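Local structure of 2-aminomuconic 6-semialdehyde dehydrogenase (Pseudomonas sp., 7BZV) at residues B[2-7]-B[31-37]; B[8-13]-B[190-194]; B[65-70]-B[113-118]. The protein oxidises 2-aminomuconic 6-semialdehyde with NAD+ as cofactor in the meta-cleavage breakdown of 2-aminophenol, and needs its tetrameric assembly to bind that cofactor. All coordinates share one frame; numbering follows the deposited sequence.

How the contacts relate
Contacts 1 and 2 share strand 3-9 and the four-stranded N-terminal sheet: contact 1 pairs it with strand 30-35, and contact 2 sets its hairpin against helix 184-196. They touch, N7 O packing on W13 CE3 at 3.3 Å. Both mix buried and exposed residues, but contact 1 is built on backbone bonds and the side-chain amides of Q4 and N7, contact 2 on aromatic rings and a glutamate. Contact 3, its centre about 20 Å from that of contact 2, is purely helical; five of its nine touching residues are buried and none is fully exposed, with an aliphatic inner side and an ion pair facing a neighbouring subunit. M193 of contact 2 touches I72 on helix 62-78, which carries residues 65-70.

Contact 1. Residues B[2-7]-B[31-37]; sequences MKQYRN and VAVVHEA
Q4 and H35 meet through their side chains: NE2 of the H35 ring donates to Q4 OE1 at 2.8 Å, in the carbonyl plane and on a lone pair of the amide, whose plane stands 88° from the imidazole. The other end of the amide is held too, since Q4 NE2 turns back to the M2 carbonyl. That fold comes from the bend at chi2 (-59°). R6 lays its CG over one face of the H35 ring in a CH-pi contact, 4.2 Å from the centroid, while its guanidinium leads away. On the opposite face of the sheet, the one carrying K3, A32 and V34, the Y5 ring lies obliquely against A32, with Y5 CD2 3.5 Å from A32 CB.

Beneath these side chains runs a parallel strand pair, 3-5 with 31-35, whose short axes are turned 33° from each other. K3 O receives V33 N at 3.0 Å, Y5 N gives to V33 O at 3.0 Å, and Y5 O takes H35 N at 3.2 Å. The two strands are the central neighbours of the four-stranded N-terminal sheet of this aldehyde dehydrogenase. On the far side of 30-35 lies strand 19-23, where V31 and A32 both face D22 in a classic beta bulge.

Beyond the last bridge, N7 extends the pairing with its side chain: ND2 gives to H35 O at 2.9 Å, from well above the carbonyl plane. The N7 amide is gripped further by V14 O at ND2 and by the backbone N of H207 at OD1. H35 is held in turn by S16, whose backbone N bonds to ND1, an arrangement consistent with a neutral imidazole protonated on NE2.

Contact 2. Residues B[8-13]-B[190-194]; sequences FVDGKW and AEVME
W13 and F8 together take hold of the A190 methyl group, the apolar part of the contact, with F8 and A190 buried and W13 at the edge. A190 CB lies 3.9 Å from F8 CD2 and 3.8 Å from W13 CH2. The benzene end of the indole goes on to E191, where W13 CH2 sits 3.5 Å from the aliphatic CG; the carboxylate of E191 turns elsewhere, to a salt bridge with R79. The two rings also brace each other within their own segment, F8 CD1 resting 3.4 Å above the plane of the W13 ring, over its centre.

The polar contacts gather on E194. Its CG is anti to the backbone N (chi1 169°) and the chain runs out extended, which carries the carboxylate to the indole and past the edge of the F8 ring. W13 NE1 is shared between both oxygens, at 3.4 Å from E194 OE1 and 3.4 Å from E194 OE2; both bonds are weak. With an alanine in place of W13, the E194 carboxylate would probably lose its N-H partner and be freer to turn, and the F8 ring would lose the indole face it rests against.

A single water forms a bridge, donating to E194 OE2 at 2.9 Å and, at a doubtfully short distance, to G11 O.

G11 and D10 form the tip of a type I' turn from V9 to K12, closed by backbone bonds both ways between those two residues. Such a turn is the classic two-residue link of a beta hairpin, here between strands 3-9 and 12-14. The helix that F8 and W13 rest on, 184-196, joins the parallel neighbours 173-177 and 203-205 in a beta-alpha-beta crossover, as in the Rossmann-type cofactor-binding domain of aldehyde dehydrogenases.

Contact 3. Residues B[65-70]-B[113-118]; sequences RVDWLR and FADILA
R70 crosses A114 to reach D115. From CB its chain runs extended, chi3 at 180°, so that R70 CG lies 3.9 Å from A114 CB and NE passes the same methyl at 3.8 Å. R70 NE also donates to a water that bridges to D115 OD1. The guanidinium lies with one face against V66 CG1, and at the tip NH2 gives a salt bridge to D115 OD1, 2.9 Å away, near the guanidinium plane and nearly along the C-O axis of the carboxylate. R70 and D115 pair likewise with D115 and R70 of a neighbouring subunit, giving a cluster of four charged residues across the interface, in which the two R70 NH2 groups also come close.

Between the helices runs an aliphatic seam. V66 CG2 is 3.8 Å from L117 CD2, and L69 CB lies 3.9 Å from A114 CB. The small A114 lets its CA come within 4.7 Å of V66 CA. With short axes 8.8 Å apart and 171° between directions, this is a close antiparallel helix pair, helix 62-78 against 95-119, whose R70, D115 and A118 side lies against a neighbouring subunit of the tetramer.

Contact 1. Residues B[2-7]-B[31-37]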
ATOM      1  N   MET B   2      36.390  17.607  34.973  1.00100.43           N
ATOM      2  CA  MET B   2      34.977  17.252  34.903  1.00 93.55           C
ATOM      3  C   MET B   2      34.366  17.544  33.536  1.00 80.33           C
ATOM      4  O   MET B   2      34.465  18.661  33.007  1.00 52.71           O
ATOM      5  CB  MET B   2      34.178  17.964  35.996  1.00 81.48           C
ATOM      6  CG  MET B   2      32.706  17.509  36.058  1.00 60.10           C
ATOM      7  SD  MET B   2      32.398  15.962  36.925  1.00 87.36           S
ATOM      8  CE  MET B   2      33.885  15.682  37.913  1.00105.31           C
ATOM      9  N   LYS B   3      33.682  16.537  33.007  1.00 78.98           N
ATOM     10  CA  LYS B   3      33.080  16.601  31.686  1.00 61.00           C
ATOM     11  C   LYS B   3      32.184  17.823  31.539  1.00 71.58           C
ATOM     12  O   LYS B   3      31.400  18.152  32.434  1.00 56.45           O
ATOM     13  CB  LYS B   3      32.278  15.312  31.476  1.00 57.03           C
ATOM     14  CG  LYS B   3      32.318  14.649  30.083  1.00 55.01           C
ATOM     15  CD  LYS B   3      32.150  13.100  30.170  1.00 60.64           C
ATOM     16  CE  LYS B   3      31.163  12.694  31.274  1.00 89.75           C
ATOM     17  NZ  LYS B   3      30.938  11.213  31.413  1.00 80.52           N
ATOM     18  N   GLN B   4      32.309  18.497  30.399  1.00 68.08           N
ATOM     19  CA  GLN B   4      31.369  19.528  29.983  1.00 58.82           C
ATOM     20  C   GLN B   4      30.458  18.961  28.899  1.00 54.27           C
ATOM     21  O   GLN B   4      30.932  18.322  27.954  1.00 51.85           O
ATOM     22  CB  GLN B   4      32.076  20.774  29.442  1.00 64.65           C
ATOM     23  CG  GLN B   4      33.095  21.407  30.376  1.00 66.02           C
ATOM     24  CD  GLN B   4      32.484  21.846  31.690  1.00 64.37           C
ATOM     25  OE1 GLN B   4      31.629  22.734  31.736  1.00 53.42           O
ATOM     26  NE2 GLN B   4      32.910  21.211  32.767  1.00 59.32           N
ATOM     27  N   TYR B   5      29.163  19.185  29.048  1.00 48.24           N
ATOM     28  CA  TYR B   5      28.164  18.864  28.037  1.00 51.32           C
ATOM     29  C   TYR B   5      27.674  20.216  27.518  1.00 47.25           C
ATOM     30  O   TYR B   5      26.958  20.941  28.221  1.00 45.26           O
ATOM     31  CB  TYR B   5      27.061  17.987  28.640  1.00 46.70           C
ATOM     32  CG  TYR B   5      27.432  16.512  28.826  1.00 41.16           C
ATOM     33  CD1 TYR B   5      28.206  15.840  27.888  1.00 47.78           C
ATOM     34  CD2 TYR B   5      26.999  15.801  29.944  1.00 44.42           C
ATOM     35  CE1 TYR B   5      28.523  14.488  28.051  1.00 47.65           C
ATOM     36  CE2 TYR B   5      27.314  14.453  30.120  1.00 43.53           C
ATOM     37  CZ  TYR B   5      28.081  13.804  29.167  1.00 45.50           C
ATOM     38  OH  TYR B   5      28.407  12.464  29.320  1.00 46.71           O
ATOM     39  N   ARG B   6      28.126  20.586  26.322  1.00 43.20           N
ATOM     40  CA  ARG B   6      27.842  21.905  25.777  1.00 49.73           C
ATOM     41  C   ARG B   6      26.685  21.847  24.789  1.00 50.59           C
ATOM     42  O   ARG B   6      26.247  20.776  24.361  1.00 42.81           O
ATOM     43  CB  ARG B   6      29.078  22.491  25.095  1.00 58.01           C
ATOM     44  CG  ARG B   6      30.256  22.703  26.039  1.00 62.59           C
ATOM     45  CD  ARG B   6      31.540  23.055  25.296  1.00 83.62           C
ATOM     46  NE  ARG B   6      31.826  22.093  24.240  1.00103.95           N
ATOM     47  CZ  ARG B   6      32.601  21.025  24.385  1.00102.39           C
ATOM     48  NH1 ARG B   6      33.186  20.790  25.555  1.00126.21           N
ATOM     49  NH2 ARG B   6      32.788  20.199  23.356  1.00 62.68           N
ATOM     50  N   ASN B   7      26.181  23.027  24.442  1.00 44.13           N
ATOM     51  CA  ASN B   7      25.214  23.147  23.367  1.00 47.69           C
ATOM     52  C   ASN B   7      25.920  23.048  22.015  1.00 56.43           C
ATOM     53  O   ASN B   7      27.133  23.256  21.907  1.00 46.92           O
ATOM     54  CB  ASN B   7      24.464  24.478  23.451  1.00 55.99           C
ATOM     55  CG  ASN B   7      23.833  24.714  24.798  1.00 54.65           C
ATOM     56  OD1 ASN B   7      22.723  24.267  25.058  1.00 54.44           O
ATOM     57  ND2 ASN B   7      24.533  25.450  25.663  1.00 52.36           N
ATOM     58  N   VAL B  31      28.755  13.843  37.576  1.00 50.17           N
ATOM     59  CA  VAL B  31      29.538  13.241  36.500  1.00 46.89           C
ATOM     60  C   VAL B  31      29.764  14.185  35.330  1.00 40.06           C
ATOM     61  O   VAL B  31      30.597  13.879  34.463  1.00 52.83           O
ATOM     62  CB  VAL B  31      28.905  11.925  35.999  1.00 57.02           C
ATOM     63  CG1 VAL B  31      28.961  10.868  37.081  1.00 45.34           C
ATOM     64  CG2 VAL B  31      27.473  12.146  35.567  1.00 53.57           C
ATOM     65  N   ALA B  32      29.094  15.336  35.292  1.00 40.81           N
ATOM     66  CA  ALA B  32      29.339  16.354  34.278  1.00 52.85           C
ATOM     67  C   ALA B  32      28.642  17.633  34.717  1.00 40.19           C
ATOM     68  O   ALA B  32      27.803  17.624  35.619  1.00 47.56           O
ATOM     69  CB  ALA B  32      28.830  15.907  32.897  1.00 48.81           C
ATOM     70  N   VAL B  33      28.975  18.731  34.047  1.00 40.01           N
ATOM     71  CA  VAL B  33      28.178  19.942  34.162  1.00 55.35           C
ATOM     72  C   VAL B  33      27.725  20.373  32.769  1.00 47.95           C
ATOM     73  O   VAL B  33      28.413  20.169  31.762  1.00 45.69           O
ATOM     74  CB  VAL B  33      28.938  21.075  34.905  1.00 69.89           C
ATOM     75  CG1 VAL B  33      30.329  21.228  34.370  1.00 70.27           C
ATOM     76  CG2 VAL B  33      28.147  22.373  34.818  1.00 84.13           C
ATOM     77  N   VAL B  34      26.544  20.975  32.733  1.00 43.20           N
ATOM     78  CA  VAL B  34      25.768  21.171  31.520  1.00 54.85           C
ATOM     79  C   VAL B  34      25.491  22.652  31.348  1.00 53.78           C
ATOM     80  O   VAL B  34      25.122  23.330  32.311  1.00 47.29           O
ATOM     81  CB  VAL B  34      24.447  20.391  31.608  1.00 39.43           C
ATOM     82  CG1 VAL B  34      23.745  20.317  30.227  1.00 48.55           C
ATOM     83  CG2 VAL B  34      24.714  19.024  32.198  1.00 46.33           C
ATOM     84  N   HIS B  35      25.609  23.137  30.108  1.00 49.53           N
ATOM     85  CA  HIS B  35      25.518  24.559  29.804  1.00 45.14           C
ATOM     86  C   HIS B  35      24.126  24.885  29.298  1.00 49.04           C
ATOM     87  O   HIS B  35      23.735  24.442  28.211  1.00 52.87           O
ATOM     88  CB  HIS B  35      26.572  24.947  28.780  1.00 46.25           C
ATOM     89  CG  HIS B  35      27.971  24.714  29.254  1.00 57.70           C
ATOM     90  ND1 HIS B  35      28.879  25.738  29.438  1.00 59.09           N
ATOM     91  CD2 HIS B  35      28.613  23.577  29.603  1.00 49.96           C
ATOM     92  CE1 HIS B  35      30.026  25.235  29.859  1.00 57.31           C
ATOM     93  NE2 HIS B  35      29.891  23.927  29.969  1.00 55.85           N
ATOM     94  N   GLU B  36      23.397  25.683  30.075  1.00 46.04           N
ATOM     95  CA  GLU B  36      21.999  25.951  29.788  1.00 54.40           C
ATOM     96  C   GLU B  36      21.865  27.003  28.697  1.00 57.42           C
ATOM     97  O   GLU B  36      22.625  27.969  28.649  1.00 58.83           O
ATOM     98  CB  GLU B  36      21.274  26.405  31.056  1.00 51.14           C
ATOM     99  CG  GLU B  36      19.766  26.581  30.869  1.00 67.86           C
ATOM    100  CD  GLU B  36      19.016  26.847  32.165  1.00 62.59           C
ATOM    101  OE1 GLU B  36      19.658  26.865  33.229  1.00 52.98           O
ATOM    102  OE2 GLU B  36      17.774  27.034  32.109  1.00 62.47           O
ATOM    103  N   ALA B  37      20.878  26.811  27.828  1.00 55.93           N
ATOM    104  CA  ALA B  37      20.629  27.689  26.695  1.00 59.90           C
ATOM    105  C   ALA B  37      19.520  28.670  27.039  1.00 66.67           C
ATOM    106  O   ALA B  37      18.466  28.266  27.549  1.00 51.29           O
ATOM    107  CB  ALA B  37      20.234  26.873  25.463  1.00 52.80           C
TER

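Contact 2. Residues B[8-13]-B[190-194]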
ATOM      1  N   PHE B   8      25.137  22.740  20.975  1.00 45.13           N
ATOM      2  CA  PHE B   8      25.659  22.627  19.611  1.00 45.88           C
ATOM      3  C   PHE B   8      24.680  23.351  18.691  1.00 48.07           C
ATOM      4  O   PHE B   8      23.577  22.858  18.437  1.00 44.41           O
ATOM      5  CB  PHE B   8      25.856  21.149  19.243  1.00 44.17           C
ATOM      6  CG  PHE B   8      26.585  20.926  17.949  1.00 43.78           C
ATOM      7  CD1 PHE B   8      27.935  21.190  17.839  1.00 44.32           C
ATOM      8  CD2 PHE B   8      25.905  20.424  16.834  1.00 42.69           C
ATOM      9  CE1 PHE B   8      28.607  20.998  16.638  1.00 51.28           C
ATOM     10  CE2 PHE B   8      26.560  20.231  15.627  1.00 46.39           C
ATOM     11  CZ  PHE B   8      27.914  20.508  15.528  1.00 48.75           C
ATOM     12  N   VAL B   9      25.058  24.532  18.203  1.00 44.50           N
ATOM     13  CA  VAL B   9      24.152  25.365  17.414  1.00 56.65           C
ATOM     14  C   VAL B   9      24.884  25.800  16.161  1.00 54.83           C
ATOM     15  O   VAL B   9      25.968  26.396  16.243  1.00 47.95           O
ATOM     16  CB  VAL B   9      23.643  26.586  18.205  1.00 54.54           C
ATOM     17  CG1 VAL B   9      22.870  27.539  17.292  1.00 50.39           C
ATOM     18  CG2 VAL B   9      22.756  26.130  19.380  1.00 45.46           C
ATOM     19  N   ASP B  10      24.292  25.510  15.005  1.00 41.40           N
ATOM     20  CA  ASP B  10      24.820  25.944  13.714  1.00 55.50           C
ATOM     21  C   ASP B  10      26.286  25.552  13.569  1.00 53.59           C
ATOM     22  O   ASP B  10      27.126  26.350  13.148  1.00 46.06           O
ATOM     23  CB  ASP B  10      24.652  27.457  13.537  1.00 65.73           C
ATOM     24  CG  ASP B  10      24.593  27.878  12.072  1.00 58.95           C
ATOM     25  OD1 ASP B  10      24.416  27.010  11.181  1.00 48.01           O
ATOM     26  OD2 ASP B  10      24.708  29.093  11.814  1.00 54.25           O
ATOM     27  N   GLY B  11      26.603  24.323  13.963  1.00 42.18           N
ATOM     28  CA  GLY B  11      27.919  23.758  13.790  1.00 52.51           C
ATOM     29  C   GLY B  11      28.939  24.164  14.829  1.00 53.65           C
ATOM     30  O   GLY B  11      30.104  23.763  14.708  1.00 52.95           O
ATOM     31  N   LYS B  12      28.544  24.918  15.856  1.00 47.75           N
ATOM     32  CA  LYS B  12      29.480  25.437  16.848  1.00 55.49           C
ATOM     33  C   LYS B  12      29.053  24.989  18.237  1.00 56.80           C
ATOM     34  O   LYS B  12      27.863  25.022  18.571  1.00 51.72           O
ATOM     35  CB  LYS B  12      29.566  26.979  16.783  1.00 55.13           C
ATOM     36  CG  LYS B  12      29.951  27.536  15.397  1.00 64.06           C
ATOM     37  CD  LYS B  12      29.853  29.055  15.331  1.00 76.54           C
ATOM     38  CE  LYS B  12      29.233  29.524  14.013  1.00 96.56           C
ATOM     39  NZ  LYS B  12      28.013  30.368  14.209  1.00 95.78           N
ATOM     40  N   TRP B  13      30.022  24.543  19.022  1.00 48.62           N
ATOM     41  CA  TRP B  13      29.807  24.330  20.444  1.00 56.61           C
ATOM     42  C   TRP B  13      29.709  25.668  21.172  1.00 51.92           C
ATOM     43  O   TRP B  13      30.437  26.615  20.878  1.00 60.16           O
ATOM     44  CB  TRP B  13      30.938  23.471  21.002  1.00 49.99           C
ATOM     45  CG  TRP B  13      31.044  22.142  20.275  1.00 55.36           C
ATOM     46  CD1 TRP B  13      31.908  21.818  19.265  1.00 64.27           C
ATOM     47  CD2 TRP B  13      30.225  20.972  20.491  1.00 52.62           C
ATOM     48  NE1 TRP B  13      31.696  20.516  18.858  1.00 55.08           N
ATOM     49  CE2 TRP B  13      30.665  19.981  19.589  1.00 51.29           C
ATOM     50  CE3 TRP B  13      29.172  20.672  21.363  1.00 69.67           C
ATOM     51  CZ2 TRP B  13      30.085  18.704  19.538  1.00 57.86           C
ATOM     52  CZ3 TRP B  13      28.600  19.406  21.315  1.00 61.56           C
ATOM     53  CH2 TRP B  13      29.060  18.437  20.411  1.00 49.68           C
ATOM     54  N   ALA B 190      25.342  14.797  18.912  1.00 33.31           N
ATOM     55  CA  ALA B 190      25.821  15.976  18.191  1.00 40.07           C
ATOM     56  C   ALA B 190      27.264  15.802  17.722  1.00 38.03           C
ATOM     57  O   ALA B 190      27.610  16.197  16.598  1.00 38.43           O
ATOM     58  CB  ALA B 190      25.684  17.219  19.070  1.00 38.90           C
ATOM     59  N   GLU B 191      28.123  15.220  18.562  1.00 38.27           N
ATOM     60  CA  GLU B 191      29.486  14.945  18.117  1.00 38.40           C
ATOM     61  C   GLU B 191      29.472  14.056  16.883  1.00 39.01           C
ATOM     62  O   GLU B 191      30.232  14.278  15.935  1.00 41.02           O
ATOM     63  CB  GLU B 191      30.299  14.302  19.245  1.00 43.18           C
ATOM     64  CG  GLU B 191      30.493  15.225  20.454  1.00 42.82           C
ATOM     65  CD  GLU B 191      31.403  14.631  21.540  1.00 54.16           C
ATOM     66  OE1 GLU B 191      31.981  13.543  21.339  1.00 41.68           O
ATOM     67  OE2 GLU B 191      31.551  15.265  22.602  1.00 50.26           O
ATOM     68  N   VAL B 192      28.584  13.068  16.858  1.00 36.93           N
ATOM     69  CA  VAL B 192      28.497  12.180  15.704  1.00 36.23           C
ATOM     70  C   VAL B 192      28.048  12.947  14.468  1.00 35.14           C
ATOM     71  O   VAL B 192      28.608  12.779  13.372  1.00 42.39           O
ATOM     72  CB  VAL B 192      27.554  11.007  16.012  1.00 32.12           C
ATOM     73  CG1 VAL B 192      27.213  10.238  14.717  1.00 36.43           C
ATOM     74  CG2 VAL B 192      28.175  10.103  17.016  1.00 33.82           C
ATOM     75  N   MET B 193      27.017  13.784  14.620  1.00 38.63           N
ATOM     76  CA  MET B 193      26.561  14.568  13.488  1.00 39.61           C
ATOM     77  C   MET B 193      27.711  15.384  12.914  1.00 45.55           C
ATOM     78  O   MET B 193      27.919  15.439  11.706  1.00 37.98           O
ATOM     79  CB  MET B 193      25.415  15.481  13.896  1.00 36.69           C
ATOM     80  CG  MET B 193      24.264  14.688  14.496  1.00 39.69           C
ATOM     81  SD  MET B 193      23.507  13.877  13.017  1.00 38.04           S
ATOM     82  CE  MET B 193      22.312  12.869  14.017  1.00 30.66           C
ATOM     83  N   GLU B 194      28.496  16.003  13.782  1.00 38.49           N
ATOM     84  CA  GLU B 194      29.614  16.809  13.321  1.00 40.69           C
ATOM     85  C   GLU B 194      30.662  15.934  12.660  1.00 45.09           C
ATOM     86  O   GLU B 194      31.227  16.319  11.634  1.00 41.85           O
ATOM     87  CB  GLU B 194      30.189  17.578  14.515  1.00 42.94           C
ATOM     88  CG  GLU B 194      31.509  18.251  14.251  1.00 49.22           C
ATOM     89  CD  GLU B 194      32.043  18.895  15.511  1.00 54.80           C
ATOM     90  OE1 GLU B 194      32.333  18.158  16.482  1.00 53.38           O
ATOM     91  OE2 GLU B 194      32.136  20.136  15.543  1.00 59.64           O
TER
HETATM   92  O   HOH W   1      30.962  21.839  13.449  1.00 57.37           O

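Contact 3. Residues B[65-70]-B[113-118]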
ATOM      1  N   ARG B  65      19.860  11.263   1.873  1.00 25.58           N
ATOM      2  CA  ARG B  65      19.541  11.222   3.296  1.00 23.11           C
ATOM      3  C   ARG B  65      19.546   9.784   3.816  1.00 25.18           C
ATOM      4  O   ARG B  65      19.972   9.535   4.943  1.00 26.08           O
ATOM      5  CB  ARG B  65      18.223  11.953   3.524  1.00 20.40           C
ATOM      6  CG  ARG B  65      18.416  13.471   3.243  1.00 26.70           C
ATOM      7  CD  ARG B  65      17.330  14.340   3.804  1.00 32.29           C
ATOM      8  NE  ARG B  65      16.015  13.844   3.453  1.00 34.15           N
ATOM      9  CZ  ARG B  65      15.376  14.143   2.332  1.00 37.54           C
ATOM     10  NH1 ARG B  65      15.924  14.951   1.436  1.00 39.91           N
ATOM     11  NH2 ARG B  65      14.180  13.644   2.114  1.00 36.69           N
ATOM     12  N   VAL B  66      19.131   8.829   2.988  1.00 25.42           N
ATOM     13  CA  VAL B  66      19.296   7.428   3.344  1.00 27.32           C
ATOM     14  C   VAL B  66      20.741   7.185   3.751  1.00 25.03           C
ATOM     15  O   VAL B  66      21.026   6.655   4.835  1.00 26.30           O
ATOM     16  CB  VAL B  66      18.873   6.515   2.176  1.00 23.56           C
ATOM     17  CG1 VAL B  66      19.328   5.075   2.476  1.00 28.34           C
ATOM     18  CG2 VAL B  66      17.341   6.546   1.949  1.00 23.36           C
ATOM     19  N   ASP B  67      21.678   7.611   2.900  1.00 25.22           N
ATOM     20  CA  ASP B  67      23.097   7.417   3.183  1.00 30.08           C
ATOM     21  C   ASP B  67      23.530   8.169   4.445  1.00 33.07           C
ATOM     22  O   ASP B  67      24.295   7.643   5.255  1.00 26.31           O
ATOM     23  CB  ASP B  67      23.938   7.874   1.985  1.00 41.24           C
ATOM     24  CG  ASP B  67      23.817   6.945   0.779  1.00 68.61           C
ATOM     25  OD1 ASP B  67      23.220   5.862   0.918  1.00 72.99           O
ATOM     26  OD2 ASP B  67      24.302   7.303  -0.321  1.00 80.25           O
ATOM     27  N   TRP B  68      23.085   9.418   4.614  1.00 30.90           N
ATOM     28  CA  TRP B  68      23.437  10.158   5.827  1.00 29.72           C
ATOM     29  C   TRP B  68      22.984   9.399   7.064  1.00 25.96           C
ATOM     30  O   TRP B  68      23.734   9.260   8.033  1.00 30.38           O
ATOM     31  CB  TRP B  68      22.789  11.548   5.815  1.00 34.23           C
ATOM     32  CG  TRP B  68      23.481  12.620   5.026  1.00 39.76           C
ATOM     33  CD1 TRP B  68      22.967  13.315   3.963  1.00 32.15           C
ATOM     34  CD2 TRP B  68      24.778  13.150   5.262  1.00 34.07           C
ATOM     35  NE1 TRP B  68      23.886  14.224   3.501  1.00 37.61           N
ATOM     36  CE2 TRP B  68      25.001  14.158   4.293  1.00 41.38           C
ATOM     37  CE3 TRP B  68      25.778  12.872   6.196  1.00 38.35           C
ATOM     38  CZ2 TRP B  68      26.177  14.889   4.235  1.00 38.89           C
ATOM     39  CZ3 TRP B  68      26.942  13.598   6.138  1.00 47.90           C
ATOM     40  CH2 TRP B  68      27.140  14.583   5.156  1.00 58.46           C
ATOM     41  N   LEU B  69      21.737   8.893   7.041  1.00 27.14           N
ATOM     42  CA  LEU B  69      21.201   8.194   8.207  1.00 25.06           C
ATOM     43  C   LEU B  69      22.053   6.974   8.527  1.00 31.68           C
ATOM     44  O   LEU B  69      22.280   6.649   9.696  1.00 26.67           O
ATOM     45  CB  LEU B  69      19.745   7.757   7.967  1.00 21.22           C
ATOM     46  CG  LEU B  69      18.731   8.894   7.844  1.00 32.09           C
ATOM     47  CD1 LEU B  69      17.399   8.304   7.346  1.00 29.09           C
ATOM     48  CD2 LEU B  69      18.540   9.579   9.136  1.00 37.21           C
ATOM     49  N   ARG B  70      22.519   6.278   7.489  1.00 27.81           N
ATOM     50  CA  ARG B  70      23.374   5.115   7.699  1.00 30.37           C
ATOM     51  C   ARG B  70      24.772   5.523   8.167  1.00 29.38           C
ATOM     52  O   ARG B  70      25.377   4.835   8.992  1.00 34.98           O
ATOM     53  CB  ARG B  70      23.420   4.290   6.410  1.00 30.46           C
ATOM     54  CG  ARG B  70      22.137   3.528   6.171  1.00 24.35           C
ATOM     55  CD  ARG B  70      22.038   2.905   4.745  1.00 26.12           C
ATOM     56  NE  ARG B  70      20.781   2.181   4.563  1.00 27.92           N
ATOM     57  CZ  ARG B  70      20.306   1.778   3.383  1.00 26.94           C
ATOM     58  NH1 ARG B  70      20.981   2.010   2.254  1.00 31.61           N
ATOM     59  NH2 ARG B  70      19.160   1.142   3.333  1.00 24.42           N
ATOM     60  N   PHE B 113      14.765   3.728   9.737  1.00 23.54           N
ATOM     61  CA  PHE B 113      14.176   4.807   8.941  1.00 26.74           C
ATOM     62  C   PHE B 113      14.950   5.051   7.659  1.00 21.71           C
ATOM     63  O   PHE B 113      14.368   5.554   6.692  1.00 22.73           O
ATOM     64  CB  PHE B 113      14.023   6.094   9.786  1.00 25.58           C
ATOM     65  CG  PHE B 113      12.838   6.024  10.690  1.00 19.60           C
ATOM     66  CD1 PHE B 113      11.571   6.020  10.145  1.00 22.07           C
ATOM     67  CD2 PHE B 113      12.986   5.815  12.050  1.00 24.81           C
ATOM     68  CE1 PHE B 113      10.453   5.862  10.934  1.00 27.17           C
ATOM     69  CE2 PHE B 113      11.859   5.653  12.865  1.00 24.67           C
ATOM     70  CZ  PHE B 113      10.598   5.675  12.300  1.00 22.37           C
ATOM     71  N   ALA B 114      16.238   4.719   7.609  1.00 22.61           N
ATOM     72  CA  ALA B 114      16.902   4.755   6.313  1.00 25.03           C
ATOM     73  C   ALA B 114      16.227   3.798   5.317  1.00 21.96           C
ATOM     74  O   ALA B 114      15.988   4.161   4.156  1.00 21.68           O
ATOM     75  CB  ALA B 114      18.380   4.422   6.490  1.00 28.09           C
ATOM     76  N   ASP B 115      15.926   2.567   5.758  1.00 22.05           N
ATOM     77  CA  ASP B 115      15.245   1.586   4.915  1.00 24.87           C
ATOM     78  C   ASP B 115      13.860   2.075   4.506  1.00 21.35           C
ATOM     79  O   ASP B 115      13.479   1.982   3.332  1.00 22.17           O
ATOM     80  CB  ASP B 115      15.109   0.232   5.651  1.00 23.05           C
ATOM     81  CG  ASP B 115      16.428  -0.469   5.891  1.00 27.56           C
ATOM     82  OD1 ASP B 115      17.463  -0.143   5.268  1.00 26.74           O
ATOM     83  OD2 ASP B 115      16.453  -1.348   6.765  1.00 25.69           O
ATOM     84  N   ILE B 116      13.085   2.593   5.464  1.00 21.74           N
ATOM     85  CA  ILE B 116      11.735   3.084   5.158  1.00 20.41           C
ATOM     86  C   ILE B 116      11.776   4.212   4.144  1.00 21.94           C
ATOM     87  O   ILE B 116      10.987   4.261   3.197  1.00 22.18           O
ATOM     88  CB  ILE B 116      11.034   3.549   6.440  1.00 24.40           C
ATOM     89  CG1 ILE B 116      10.691   2.277   7.210  1.00 39.50           C
ATOM     90  CG2 ILE B 116       9.763   4.358   6.133  1.00 29.10           C
ATOM     91  CD1 ILE B 116      10.625   2.420   8.664  1.00 37.38           C
ATOM     92  N   LEU B 117      12.719   5.131   4.313  1.00 21.87           N
ATOM     93  CA  LEU B 117      12.854   6.228   3.353  1.00 22.41           C
ATOM     94  C   LEU B 117      13.253   5.702   1.993  1.00 24.20           C
ATOM     95  O   LEU B 117      12.724   6.143   0.967  1.00 22.42           O
ATOM     96  CB  LEU B 117      13.890   7.235   3.853  1.00 23.50           C
ATOM     97  CG  LEU B 117      14.170   8.463   2.971  1.00 23.79           C
ATOM     98  CD1 LEU B 117      12.911   9.279   2.721  1.00 24.64           C
ATOM     99  CD2 LEU B 117      15.308   9.319   3.625  1.00 25.09           C
ATOM    100  N   ALA B 118      14.160   4.726   1.965  1.00 22.80           N
ATOM    101  CA  ALA B 118      14.646   4.238   0.679  1.00 24.82           C
ATOM    102  C   ALA B 118      13.521   3.669  -0.172  1.00 24.10           C
ATOM    103  O   ALA B 118      13.537   3.827  -1.398  1.00 22.28           O
ATOM    104  CB  ALA B 118      15.737   3.179   0.885  1.00 25.19           C
TER
HETATM  105  O   HOH W   2      19.508   0.856   6.762  1.00 28.66           O